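Local atomic coordinates of glycerophosphoryl diester phosphodiesterase (Agrobacterium tumefaciens str. C58, PDB entry 3KS6), a protein that belongs to the glycerophosphoryl diester phosphodiesterase family, whose members have a TIM-barrel type fold, and holds a magnesium ion in this structure. Residues 86-89 against 90-94; 93-96 against 97-100; 121-124 against 125-129; 129-132 against 133-136. All coordinates share one frame; numbering follows the deposited sequence.

Interaction 1. Residues 86-89 against 90-94; sequences MTLE and ELCAL
Thr-87 and Glu-90 exchange hydrogen bonds where helix 88-95 begins, each side chain accepting from the other's backbone nitrogen. Glu-90 N donates to Thr-87 OG1 over 3.2 Å, with an N-H...O angle of 160°. The hydroxyl oxygen reaches it because OG1 sits between the backbone N and the carbonyl carbon of Thr-87 (chi1 62°). In return Thr-87 N donates to Glu-90 OE1 at 3.1 Å, and it meets the carboxylate from above, 51° out of its plane. Lys-73 NZ also forms a salt bridge to this same OE1, so a single oxygen serves two partners, and the lysine would be expected to favour the ionised carboxylate. From the cap residue onward, the carbonyls accept ordinary helical bonds. Leu-91 N donates to Thr-87 O and Ala-93 N to Glu-89 O, while Cys-92 N reaches Leu-88 O at 2.8 Å. Apolar contacts flank this network. Met-86, a selenomethionine bent at its last torsion, brings CE to 3.4 Å from Leu-94 CD1, tighter than a normal carbon contact, and Phe-23 of helix 20-27 packs on both residues. Leu-88 CD1 meets Cys-92 SG at 4.0 Å. The reciprocal pair, with Thr-87 at the N-cap and Glu-90 three residues on, is a capping box.

Interaction 2. Residues 93-96 against 97-100; sequences ALYV and DSHV
Val-100 meets Tyr-95 at the rim of its ring, with CB in the ring plane beside the CD2-CE2 edge. The side chains pass at a slant, and Val-100 CG1 lies 3.7 Å from Tyr-95 CE2. Val-100 O approaches the same edge near the ring plane, 3.5 Å from Tyr-95 CD2, so the oxygen sits at the C-H rim and not over the face. What brings the two residues together is a reversal of the chain between them. Ser-98 N donates to Tyr-95 O over 3.1 Å, closing a type I turn; the donor stands 72° out of the carbonyl plane, so not on a lone pair. The serine then organises what follows. With OG anti to the backbone N (chi1 172°), Ser-98 OG accepts from Val-100 N at 2.9 Å and is also hydrogen-bonded to Ala-27 O. On the outer side of the turn Val-96 and Asp-97 run side by side, Val-96 CG1 lying 3.6 Å from Asp-97 CG. Two waters bridge the backbone: water 1 donates to Leu-94 O at 2.6 Å and accepts from Asp-97 N, while water 2 donates to both Val-96 O and Ser-98 O. Further out, Phe-102 makes an edge-to-face contact with the tyrosine ring. A type I beta turn followed by an ST turn thus forms the loop leading from helix 88-95 into strand 101-106 of the barrel.

Interaction 3. Residues 121-124 against 125-129; sequences LVIA and GLERH
Val-122 and Leu-126 lie side by side one helical turn apart, pointing the same way. The valine branch anti to its backbone nitrogen, CG1 (chi1 169°), meets Leu-126 CD1 at 3.8 Å. Leu-126 CG passes 3.5 Å from Val-122 O, so the leucine packs against peptide as well as methyl. Both residues are buried: Val-122 touches Cys-104, and Leu-126 touches Phe-102, Thr-135 and Phe-137 of the adjoining strands. Arg-128 is oriented quite differently. Its chain, bent at chi3 (58°), folds back along the helix until a face of the guanidinium is near Gly-125 CA, which stands 3.6 Å from the group's plane, toward its rim. Ala-124 O also lies over a face of the group. At the guanidinium edge, and in its plane, water 3 accepts from Arg-128 NH2 at 3.2 Å and donates to Leu-121 O at 2.8 Å. Arg-128 is exposed and touches a crystal neighbour, so this pose may owe something to the lattice. Glu-127 CG rests 3.3 Å from Ile-123 O, and the carboxylate beyond it leads away. Regular bonds such as Leu-126 N to Val-122 O (2.9 Å) hold the frame. The arrangement is an amphipathic helix, the helical element of a beta-alpha-beta unit in the TIM barrel.

Interaction 4. Residues 129-132 against 133-136; sequences HSML and ERTT
The backbone folds back in two successive bonds, Arg-134 N to Met-131 O and Thr-135 N to Leu-132 O, 3.0 Å each, both donors standing 60° out of the carbonyl planes, as in a tight 3-10-like turn. Thr-135 OG1 adds a third bond, donating to Met-131 O at 2.8 Å. It reaches that oxygen from the face opposite to Arg-134 N, so the carbonyl is gripped from above and below. Beside this turn the Met-131 side chain lies over the Arg-134 guanidinium. Met-131, a selenomethionine curled at chi2 (-63°) and again at chi3, lays CE over the centre of the group, 3.5 Å above its plane. Met-131 SE lies over the same group, 3.4 Å from Arg-134 NH1. The edges of the guanidinium are used by other partners: NE bonds to Asn-101 OD1, and NH2 to Tyr-95 O and Val-100 O. The work is therefore divided between face and edge. The end of the Met-131 chain, its selenium standing where methionine carries sulfur, packs against the flat face, while oxygen acceptors around the rim hold the rotation of the group and would probably favour its charged form.

The four contacts follow the chain in order. Interactions 1 and 2, with centres 10 Å apart, share Ala-93 and Leu-94 of helix 88-95; interactions 3 and 4, 8 Å apart, meet at His-129, where helix 118-128 gives way through a Schellman motif at Ser-130 to the loop before strand 135-139. The two helices pack through Leu-88 CD1 on Leu-126 CD2 (4.0 Å), joining interactions 1 and 3. Arg-134 ties interaction 4 to the loop of interaction 2, across 11 Å between centres, whereas interactions 2 and 3 do not touch. Together they unite two successive helix-to-strand connections, leading into the paired parallel strands 101-106 and 135-139.

Interaction 1. Residues 86-89 against 90-94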
HETATM    1  N   MSE A  86      15.393   2.001   1.894  1.00 22.44           N
HETATM    2  CA  MSE A  86      15.359   3.067   0.878  1.00 24.97           C
HETATM    3  C   MSE A  86      14.714   4.352   1.368  1.00 25.50           C
HETATM    4  O   MSE A  86      13.876   4.349   2.296  1.00 21.64           O
HETATM    5  CB  MSE A  86      14.561   2.629  -0.355  1.00 23.22           C
HETATM    6  CG  MSE A  86      14.999   1.340  -1.025  1.00 28.64           C
HETATM    7 SE   MSE A  86      14.098   1.118  -2.746  0.75 30.16          SE
HETATM    8  CE  MSE A  86      15.067   2.286  -3.862  1.00 33.13           C
ATOM      9  N   THR A  87      15.100   5.455   0.716  1.00 23.58           N
ATOM     10  CA  THR A  87      14.410   6.716   0.859  1.00 21.99           C
ATOM     11  C   THR A  87      13.326   6.801  -0.221  1.00 21.66           C
ATOM     12  O   THR A  87      13.356   6.068  -1.224  1.00 20.16           O
ATOM     13  CB  THR A  87      15.363   7.939   0.706  1.00 20.72           C
ATOM     14  OG1 THR A  87      15.928   7.932  -0.614  1.00 21.68           O
ATOM     15  CG2 THR A  87      16.449   7.927   1.777  1.00 24.18           C
ATOM     16  N   LEU A  88      12.353   7.683  -0.009  1.00 21.27           N
ATOM     17  CA  LEU A  88      11.322   7.905  -1.014  1.00 22.95           C
ATOM     18  C   LEU A  88      11.991   8.318  -2.353  1.00 20.54           C
ATOM     19  O   LEU A  88      11.630   7.815  -3.436  1.00 20.32           O
ATOM     20  CB  LEU A  88      10.306   8.970  -0.542  1.00 24.18           C
ATOM     21  CG  LEU A  88       9.178   9.376  -1.510  1.00 22.32           C
ATOM     22  CD1 LEU A  88       8.377   8.163  -2.037  1.00 18.35           C
ATOM     23  CD2 LEU A  88       8.265  10.431  -0.861  1.00 22.19           C
ATOM     24  N   GLU A  89      12.978   9.209  -2.291  1.00 21.15           N
ATOM     25  CA  GLU A  89      13.666   9.677  -3.500  1.00 24.38           C
ATOM     26  C   GLU A  89      14.271   8.535  -4.313  1.00 22.77           C
ATOM     27  O   GLU A  89      14.176   8.476  -5.561  1.00 21.96           O
ATOM     28  CB  GLU A  89      14.779  10.677  -3.114  1.00 23.05           C
ATOM     29  CG  GLU A  89      15.651  11.079  -4.310  1.00 32.12           C
ATOM     30  CD  GLU A  89      16.824  12.001  -3.972  1.00 33.13           C
ATOM     31  OE1 GLU A  89      17.258  12.048  -2.801  1.00 40.43           O
ATOM     32  OE2 GLU A  89      17.305  12.665  -4.921  1.00 37.94           O
ATOM     33  N   GLU A  90      14.930   7.628  -3.611  1.00 24.06           N
ATOM     34  CA  GLU A  90      15.538   6.462  -4.254  1.00 23.97           C
ATOM     35  C   GLU A  90      14.474   5.580  -4.904  1.00 22.38           C
ATOM     36  O   GLU A  90      14.681   5.075  -6.012  1.00 21.75           O
ATOM     37  CB  GLU A  90      16.353   5.687  -3.234  1.00 23.09           C
ATOM     38  CG  GLU A  90      17.615   6.443  -2.813  1.00 21.37           C
ATOM     39  CD  GLU A  90      18.285   5.906  -1.517  1.00 29.33           C
ATOM     40  OE1 GLU A  90      17.748   5.015  -0.830  1.00 29.10           O
ATOM     41  OE2 GLU A  90      19.364   6.426  -1.178  1.00 33.91           O
ATOM     42  N   LEU A  91      13.333   5.405  -4.217  1.00 23.26           N
ATOM     43  CA  LEU A  91      12.188   4.669  -4.777  1.00 22.24           C
ATOM     44  C   LEU A  91      11.665   5.361  -6.037  1.00 21.10           C
ATOM     45  O   LEU A  91      11.425   4.727  -7.068  1.00 21.59           O
ATOM     46  CB  LEU A  91      11.067   4.486  -3.731  1.00 23.47           C
ATOM     47  CG  LEU A  91       9.815   3.688  -4.156  1.00 22.96           C
ATOM     48  CD1 LEU A  91      10.115   2.245  -4.625  1.00 20.35           C
ATOM     49  CD2 LEU A  91       8.771   3.702  -3.055  1.00 21.34           C
ATOM     50  N   CYS A  92      11.507   6.672  -5.966  1.00 19.59           N
ATOM     51  CA  CYS A  92      11.012   7.438  -7.114  1.00 21.22           C
ATOM     52  C   CYS A  92      11.920   7.252  -8.335  1.00 23.31           C
ATOM     53  O   CYS A  92      11.451   7.028  -9.445  1.00 23.20           O
ATOM     54  CB  CYS A  92      10.910   8.919  -6.747  1.00 22.19           C
ATOM     55  SG  CYS A  92       9.551   9.331  -5.662  1.00 22.58           S
ATOM     56  N   ALA A  93      13.230   7.265  -8.101  1.00 22.87           N
ATOM     57  CA  ALA A  93      14.201   7.047  -9.200  1.00 24.04           C
ATOM     58  C   ALA A  93      14.010   5.712  -9.899  1.00 24.18           C
ATOM     59  O   ALA A  93      14.234   5.584 -11.118  1.00 26.99           O
ATOM     60  CB  ALA A  93      15.624   7.160  -8.674  1.00 20.99           C
ATOM     61  N   LEU A  94      13.595   4.682  -9.162  1.00 22.49           N
ATOM     62  CA  LEU A  94      13.362   3.399  -9.798  1.00 21.83           C
ATOM     63  C   LEU A  94      12.153   3.399 -10.750  1.00 22.42           C
ATOM     64  O   LEU A  94      12.049   2.522 -11.610  1.00 24.74           O
ATOM     65  CB  LEU A  94      13.153   2.311  -8.736  1.00 20.44           C
ATOM     66  CG  LEU A  94      14.321   1.996  -7.817  1.00 23.69           C
ATOM     67  CD1 LEU A  94      13.839   0.945  -6.780  1.00 19.96           C
ATOM     68  CD2 LEU A  94      15.539   1.490  -8.659  1.00 21.27           C
TER

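Interaction 2. Residues 93-96 against 97-100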
ATOM      1  N   ALA A  93      13.230   7.265  -8.101  1.00 22.87           N
ATOM      2  CA  ALA A  93      14.201   7.047  -9.200  1.00 24.04           C
ATOM      3  C   ALA A  93      14.010   5.712  -9.899  1.00 24.18           C
ATOM      4  O   ALA A  93      14.234   5.584 -11.118  1.00 26.99           O
ATOM      5  CB  ALA A  93      15.624   7.160  -8.674  1.00 20.99           C
ATOM      6  N   LEU A  94      13.595   4.682  -9.162  1.00 22.49           N
ATOM      7  CA  LEU A  94      13.362   3.399  -9.798  1.00 21.83           C
ATOM      8  C   LEU A  94      12.153   3.399 -10.750  1.00 22.42           C
ATOM      9  O   LEU A  94      12.049   2.522 -11.610  1.00 24.74           O
ATOM     10  CB  LEU A  94      13.153   2.311  -8.736  1.00 20.44           C
ATOM     11  CG  LEU A  94      14.321   1.996  -7.817  1.00 23.69           C
ATOM     12  CD1 LEU A  94      13.839   0.945  -6.780  1.00 19.96           C
ATOM     13  CD2 LEU A  94      15.539   1.490  -8.659  1.00 21.27           C
ATOM     14  N   TYR A  95      11.197   4.296 -10.521  1.00 23.14           N
ATOM     15  CA  TYR A  95       9.906   4.264 -11.224  1.00 23.07           C
ATOM     16  C   TYR A  95       9.754   5.360 -12.287  1.00 27.43           C
ATOM     17  O   TYR A  95       8.721   5.441 -12.959  1.00 25.68           O
ATOM     18  CB  TYR A  95       8.748   4.274 -10.202  1.00 23.93           C
ATOM     19  CG  TYR A  95       8.576   2.885  -9.596  1.00 21.53           C
ATOM     20  CD1 TYR A  95       9.421   2.436  -8.607  1.00 24.03           C
ATOM     21  CD2 TYR A  95       7.612   2.017 -10.063  1.00 23.54           C
ATOM     22  CE1 TYR A  95       9.310   1.187  -8.087  1.00 18.42           C
ATOM     23  CE2 TYR A  95       7.492   0.754  -9.564  1.00 24.58           C
ATOM     24  CZ  TYR A  95       8.338   0.333  -8.567  1.00 17.90           C
ATOM     25  OH  TYR A  95       8.239  -0.939  -8.043  1.00 21.39           O
ATOM     26  N   VAL A  96      10.804   6.150 -12.468  1.00 28.11           N
ATOM     27  CA  VAL A  96      10.778   7.305 -13.375  1.00 31.88           C
ATOM     28  C   VAL A  96      10.292   6.912 -14.767  1.00 30.00           C
ATOM     29  O   VAL A  96       9.416   7.597 -15.323  1.00 30.76           O
ATOM     30  CB  VAL A  96      12.170   8.022 -13.474  1.00 31.33           C
ATOM     31  CG1 VAL A  96      13.176   7.183 -14.224  1.00 34.92           C
ATOM     32  CG2 VAL A  96      12.027   9.382 -14.145  1.00 36.47           C
ATOM     33  N   ASP A  97      10.824   5.801 -15.282  1.00 28.90           N
ATOM     34  CA  ASP A  97      10.505   5.304 -16.611  1.00 28.87           C
ATOM     35  C   ASP A  97       9.612   4.075 -16.631  1.00 29.54           C
ATOM     36  O   ASP A  97       9.433   3.481 -17.677  1.00 30.45           O
ATOM     37  CB  ASP A  97      11.797   4.929 -17.331  1.00 30.28           C
ATOM     38  CG  ASP A  97      12.682   6.120 -17.601  1.00 39.65           C
ATOM     39  OD1 ASP A  97      12.143   7.227 -17.866  1.00 41.41           O
ATOM     40  OD2 ASP A  97      13.918   5.936 -17.558  1.00 51.56           O
ATOM     41  N   SER A  98       9.055   3.671 -15.496  1.00 25.94           N
ATOM     42  CA  SER A  98       8.198   2.506 -15.446  1.00 21.84           C
ATOM     43  C   SER A  98       6.760   2.894 -15.705  1.00 21.13           C
ATOM     44  O   SER A  98       6.351   4.036 -15.411  1.00 22.82           O
ATOM     45  CB  SER A  98       8.297   1.920 -14.024  1.00 23.10           C
ATOM     46  OG  SER A  98       7.343   0.882 -13.874  1.00 20.62           O
ATOM     47  N   HIS A  99       5.968   1.966 -16.237  1.00 18.85           N
ATOM     48  CA  HIS A  99       4.517   2.189 -16.365  1.00 21.63           C
ATOM     49  C   HIS A  99       3.769   1.959 -15.050  1.00 21.88           C
ATOM     50  O   HIS A  99       2.606   2.346 -14.931  1.00 23.46           O
ATOM     51  CB  HIS A  99       3.941   1.290 -17.479  1.00 24.04           C
ATOM     52  CG  HIS A  99       3.511  -0.076 -17.028  1.00 30.55           C
ATOM     53  ND1 HIS A  99       4.399  -1.100 -16.770  1.00 39.77           N
ATOM     54  CD2 HIS A  99       2.272  -0.591 -16.813  1.00 40.43           C
ATOM     55  CE1 HIS A  99       3.725  -2.183 -16.412  1.00 37.86           C
ATOM     56  NE2 HIS A  99       2.432  -1.902 -16.428  1.00 33.20           N
ATOM     57  N   VAL A 100       4.443   1.361 -14.066  1.00 20.73           N
ATOM     58  CA  VAL A 100       3.823   1.028 -12.747  1.00 19.06           C
ATOM     59  C   VAL A 100       3.741   2.287 -11.877  1.00 20.47           C
ATOM     60  O   VAL A 100       4.713   3.027 -11.773  1.00 20.81           O
ATOM     61  CB  VAL A 100       4.660  -0.063 -12.062  1.00 19.88           C
ATOM     62  CG1 VAL A 100       4.121  -0.434 -10.645  1.00 15.27           C
ATOM     63  CG2 VAL A 100       4.738  -1.298 -12.977  1.00 20.07           C
TER
HETATM   64  O   HOH W   1      12.179   3.249 -14.106  1.00 32.81           O
HETATM   65  O   HOH W   2       6.899   6.717 -16.984  1.00 36.74           O

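Interaction 3. Residues 121-124 against 125-129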
ATOM      1  N   LEU A 121       4.942  16.623   4.168  1.00 19.18           N
ATOM      2  CA  LEU A 121       6.301  16.213   3.765  1.00 22.42           C
ATOM      3  C   LEU A 121       6.288  15.213   2.619  1.00 21.17           C
ATOM      4  O   LEU A 121       7.129  15.255   1.696  1.00 19.76           O
ATOM      5  CB  LEU A 121       7.029  15.489   4.898  1.00 24.35           C
ATOM      6  CG  LEU A 121       8.199  15.994   5.714  1.00 38.42           C
ATOM      7  CD1 LEU A 121       7.676  16.989   6.769  1.00 46.25           C
ATOM      8  CD2 LEU A 121       8.908  14.725   6.357  1.00 31.77           C
ATOM      9  N   VAL A 122       5.397  14.241   2.742  1.00 20.84           N
ATOM     10  CA  VAL A 122       5.305  13.202   1.719  1.00 19.51           C
ATOM     11  C   VAL A 122       4.860  13.798   0.377  1.00 18.11           C
ATOM     12  O   VAL A 122       5.463  13.505  -0.664  1.00 18.65           O
ATOM     13  CB  VAL A 122       4.391  12.004   2.159  1.00 19.90           C
ATOM     14  CG1 VAL A 122       4.101  11.072   0.927  1.00 19.22           C
ATOM     15  CG2 VAL A 122       4.995  11.228   3.348  1.00 17.30           C
ATOM     16  N   ILE A 123       3.819  14.620   0.399  1.00 20.61           N
ATOM     17  CA  ILE A 123       3.295  15.244  -0.823  1.00 19.76           C
ATOM     18  C   ILE A 123       4.411  16.100  -1.469  1.00 21.34           C
ATOM     19  O   ILE A 123       4.649  16.022  -2.659  1.00 21.13           O
ATOM     20  CB  ILE A 123       2.016  16.070  -0.547  1.00 20.10           C
ATOM     21  CG1 ILE A 123       0.839  15.135  -0.215  1.00 19.34           C
ATOM     22  CG2 ILE A 123       1.685  16.978  -1.748  1.00 22.20           C
ATOM     23  CD1 ILE A 123      -0.336  15.842   0.387  1.00 18.18           C
ATOM     24  N   ALA A 124       5.155  16.849  -0.647  1.00 21.70           N
ATOM     25  CA  ALA A 124       6.286  17.658  -1.149  1.00 20.14           C
ATOM     26  C   ALA A 124       7.384  16.816  -1.763  1.00 18.90           C
ATOM     27  O   ALA A 124       7.936  17.151  -2.799  1.00 19.11           O
ATOM     28  CB  ALA A 124       6.856  18.530  -0.011  1.00 20.52           C
ATOM     29  N   GLY A 125       7.720  15.712  -1.128  1.00 18.26           N
ATOM     30  CA  GLY A 125       8.729  14.814  -1.665  1.00 19.02           C
ATOM     31  C   GLY A 125       8.302  14.193  -2.970  1.00 18.36           C
ATOM     32  O   GLY A 125       9.111  14.079  -3.900  1.00 18.93           O
ATOM     33  N   LEU A 126       7.053  13.756  -3.052  1.00 19.03           N
ATOM     34  CA  LEU A 126       6.547  13.215  -4.308  1.00 19.96           C
ATOM     35  C   LEU A 126       6.554  14.272  -5.441  1.00 22.12           C
ATOM     36  O   LEU A 126       6.865  13.962  -6.606  1.00 22.97           O
ATOM     37  CB  LEU A 126       5.124  12.653  -4.106  1.00 19.32           C
ATOM     38  CG  LEU A 126       5.014  11.303  -3.382  1.00 16.66           C
ATOM     39  CD1 LEU A 126       3.565  10.997  -2.882  1.00 14.84           C
ATOM     40  CD2 LEU A 126       5.595  10.151  -4.165  1.00 20.86           C
ATOM     41  N   GLU A 127       6.178  15.501  -5.098  1.00 21.69           N
ATOM     42  CA  GLU A 127       6.159  16.609  -6.081  1.00 22.28           C
ATOM     43  C   GLU A 127       7.556  16.890  -6.582  1.00 22.22           C
ATOM     44  O   GLU A 127       7.785  17.070  -7.778  1.00 23.67           O
ATOM     45  CB  GLU A 127       5.596  17.868  -5.448  1.00 25.28           C
ATOM     46  CG  GLU A 127       4.118  17.913  -5.308  1.00 37.84           C
ATOM     47  CD  GLU A 127       3.421  18.466  -6.564  1.00 48.73           C
ATOM     48  OE1 GLU A 127       3.916  18.191  -7.681  1.00 37.61           O
ATOM     49  OE2 GLU A 127       2.385  19.173  -6.410  1.00 55.00           O
ATOM     50  N   ARG A 128       8.519  16.863  -5.668  1.00 24.22           N
ATOM     51  CA  ARG A 128       9.895  17.135  -5.999  1.00 24.09           C
ATOM     52  C   ARG A 128      10.453  16.176  -7.038  1.00 26.77           C
ATOM     53  O   ARG A 128      11.275  16.569  -7.874  1.00 24.12           O
ATOM     54  CB  ARG A 128      10.697  17.138  -4.699  1.00 25.70           C
ATOM     55  CG  ARG A 128      12.090  17.528  -4.795  1.00 29.85           C
ATOM     56  CD  ARG A 128      12.616  17.932  -3.404  1.00 25.98           C
ATOM     57  NE  ARG A 128      12.498  16.892  -2.367  1.00 24.12           N
ATOM     58  CZ  ARG A 128      11.822  16.989  -1.221  1.00 20.88           C
ATOM     59  NH1 ARG A 128      11.154  18.078  -0.897  1.00 20.53           N
ATOM     60  NH2 ARG A 128      11.838  15.988  -0.348  1.00 24.00           N
ATOM     61  N   HIS A 129      10.004  14.926  -7.000  1.00 25.21           N
ATOM     62  CA  HIS A 129      10.487  13.883  -7.896  1.00 26.69           C
ATOM     63  C   HIS A 129       9.432  13.512  -8.962  1.00 25.56           C
ATOM     64  O   HIS A 129       9.525  12.464  -9.577  1.00 29.95           O
ATOM     65  CB  HIS A 129      10.957  12.673  -7.072  1.00 26.95           C
ATOM     66  CG  HIS A 129      11.989  13.045  -6.056  1.00 25.04           C
ATOM     67  ND1 HIS A 129      13.210  13.567  -6.415  1.00 36.33           N
ATOM     68  CD2 HIS A 129      11.952  13.078  -4.703  1.00 39.94           C
ATOM     69  CE1 HIS A 129      13.891  13.876  -5.329  1.00 35.88           C
ATOM     70  NE2 HIS A 129      13.156  13.582  -4.276  1.00 34.34           N
TER
HETATM   71  O   HOH W   3       9.663  16.287   2.014  1.00 26.28           O

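Interaction 4. Residues 129-132 against 133-136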
ATOM      1  N   HIS A 129      10.004  14.926  -7.000  1.00 25.21           N
ATOM      2  CA  HIS A 129      10.487  13.883  -7.896  1.00 26.69           C
ATOM      3  C   HIS A 129       9.432  13.512  -8.962  1.00 25.56           C
ATOM      4  O   HIS A 129       9.525  12.464  -9.577  1.00 29.95           O
ATOM      5  CB  HIS A 129      10.957  12.673  -7.072  1.00 26.95           C
ATOM      6  CG  HIS A 129      11.989  13.045  -6.056  1.00 25.04           C
ATOM      7  ND1 HIS A 129      13.210  13.567  -6.415  1.00 36.33           N
ATOM      8  CD2 HIS A 129      11.952  13.078  -4.703  1.00 39.94           C
ATOM      9  CE1 HIS A 129      13.891  13.876  -5.329  1.00 35.88           C
ATOM     10  NE2 HIS A 129      13.156  13.582  -4.276  1.00 34.34           N
ATOM     11  N   SER A 130       8.438  14.387  -9.135  1.00 25.21           N
ATOM     12  CA  SER A 130       7.395  14.279 -10.150  1.00 26.09           C
ATOM     13  C   SER A 130       6.645  12.956 -10.135  1.00 27.39           C
ATOM     14  O   SER A 130       6.345  12.390 -11.197  1.00 29.51           O
ATOM     15  CB  SER A 130       7.973  14.532 -11.537  1.00 29.39           C
ATOM     16  OG  SER A 130       8.583  15.816 -11.589  1.00 33.55           O
HETATM   17  N   MSE A 131       6.341  12.467  -8.938  1.00 23.99           N
HETATM   18  CA  MSE A 131       5.564  11.237  -8.795  1.00 22.11           C
HETATM   19  C   MSE A 131       4.173  11.465  -8.192  1.00 21.12           C
HETATM   20  O   MSE A 131       3.390  10.513  -8.136  1.00 19.06           O
HETATM   21  CB  MSE A 131       6.334  10.201  -7.980  1.00 22.66           C
HETATM   22  CG  MSE A 131       7.565   9.655  -8.669  1.00 24.31           C
HETATM   23 SE   MSE A 131       7.096   8.685 -10.300  0.75 26.14          SE
HETATM   24  CE  MSE A 131       6.004   7.283  -9.556  1.00 28.63           C
ATOM     25  N   LEU A 132       3.829  12.687  -7.758  1.00 22.73           N
ATOM     26  CA  LEU A 132       2.534  12.913  -7.127  1.00 23.07           C
ATOM     27  C   LEU A 132       1.386  12.515  -8.029  1.00 25.10           C
ATOM     28  O   LEU A 132       0.440  11.886  -7.586  1.00 19.63           O
ATOM     29  CB  LEU A 132       2.326  14.383  -6.733  1.00 25.22           C
ATOM     30  CG  LEU A 132       1.067  14.691  -5.899  1.00 25.28           C
ATOM     31  CD1 LEU A 132       1.028  13.861  -4.619  1.00 22.53           C
ATOM     32  CD2 LEU A 132       0.968  16.202  -5.595  1.00 21.65           C
ATOM     33  N   GLU A 133       1.469  12.911  -9.300  1.00 23.49           N
ATOM     34  CA  GLU A 133       0.398  12.632 -10.255  1.00 24.84           C
ATOM     35  C   GLU A 133       0.285  11.167 -10.626  1.00 23.18           C
ATOM     36  O   GLU A 133      -0.654  10.786 -11.326  1.00 24.14           O
ATOM     37  CB  GLU A 133       0.536  13.509 -11.510  1.00 27.60           C
ATOM     38  CG  GLU A 133       0.439  15.024 -11.201  1.00 37.09           C
ATOM     39  CD  GLU A 133      -0.742  15.375 -10.255  1.00 45.12           C
ATOM     40  OE1 GLU A 133      -1.920  15.028 -10.562  1.00 46.76           O
ATOM     41  OE2 GLU A 133      -0.476  15.991  -9.194  1.00 46.43           O
ATOM     42  N   ARG A 134       1.228  10.353 -10.168  1.00 21.77           N
ATOM     43  CA  ARG A 134       1.145   8.915 -10.338  1.00 21.51           C
ATOM     44  C   ARG A 134       0.919   8.195  -9.022  1.00 19.83           C
ATOM     45  O   ARG A 134       1.203   7.016  -8.917  1.00 20.25           O
ATOM     46  CB  ARG A 134       2.409   8.397 -10.988  1.00 22.23           C
ATOM     47  CG  ARG A 134       2.634   8.944 -12.404  1.00 25.36           C
ATOM     48  CD  ARG A 134       4.035   8.615 -12.940  1.00 26.36           C
ATOM     49  NE  ARG A 134       4.409   7.217 -12.824  1.00 24.62           N
ATOM     50  CZ  ARG A 134       5.625   6.738 -13.056  1.00 27.30           C
ATOM     51  NH1 ARG A 134       6.614   7.540 -13.436  1.00 27.65           N
ATOM     52  NH2 ARG A 134       5.839   5.445 -12.905  1.00 25.76           N
ATOM     53  N   THR A 135       0.378   8.880  -8.027  1.00 17.58           N
ATOM     54  CA  THR A 135       0.218   8.275  -6.706  1.00 16.22           C
ATOM     55  C   THR A 135      -1.253   8.231  -6.256  1.00 18.64           C
ATOM     56  O   THR A 135      -2.024   9.191  -6.464  1.00 18.43           O
ATOM     57  CB  THR A 135       1.047   9.045  -5.643  1.00 17.00           C
ATOM     58  OG1 THR A 135       2.422   8.982  -5.992  1.00 18.54           O
ATOM     59  CG2 THR A 135       0.872   8.425  -4.236  1.00 19.58           C
ATOM     60  N   THR A 136      -1.621   7.084  -5.689  1.00 19.09           N
ATOM     61  CA  THR A 136      -2.860   6.902  -4.908  1.00 17.23           C
ATOM     62  C   THR A 136      -2.425   6.765  -3.457  1.00 17.81           C
ATOM     63  O   THR A 136      -1.430   6.103  -3.170  1.00 16.89           O
ATOM     64  CB  THR A 136      -3.600   5.598  -5.341  1.00 20.10           C
ATOM     65  OG1 THR A 136      -4.235   5.819  -6.606  1.00 23.76           O
ATOM     66  CG2 THR A 136      -4.645   5.164  -4.323  1.00 24.72           C
TER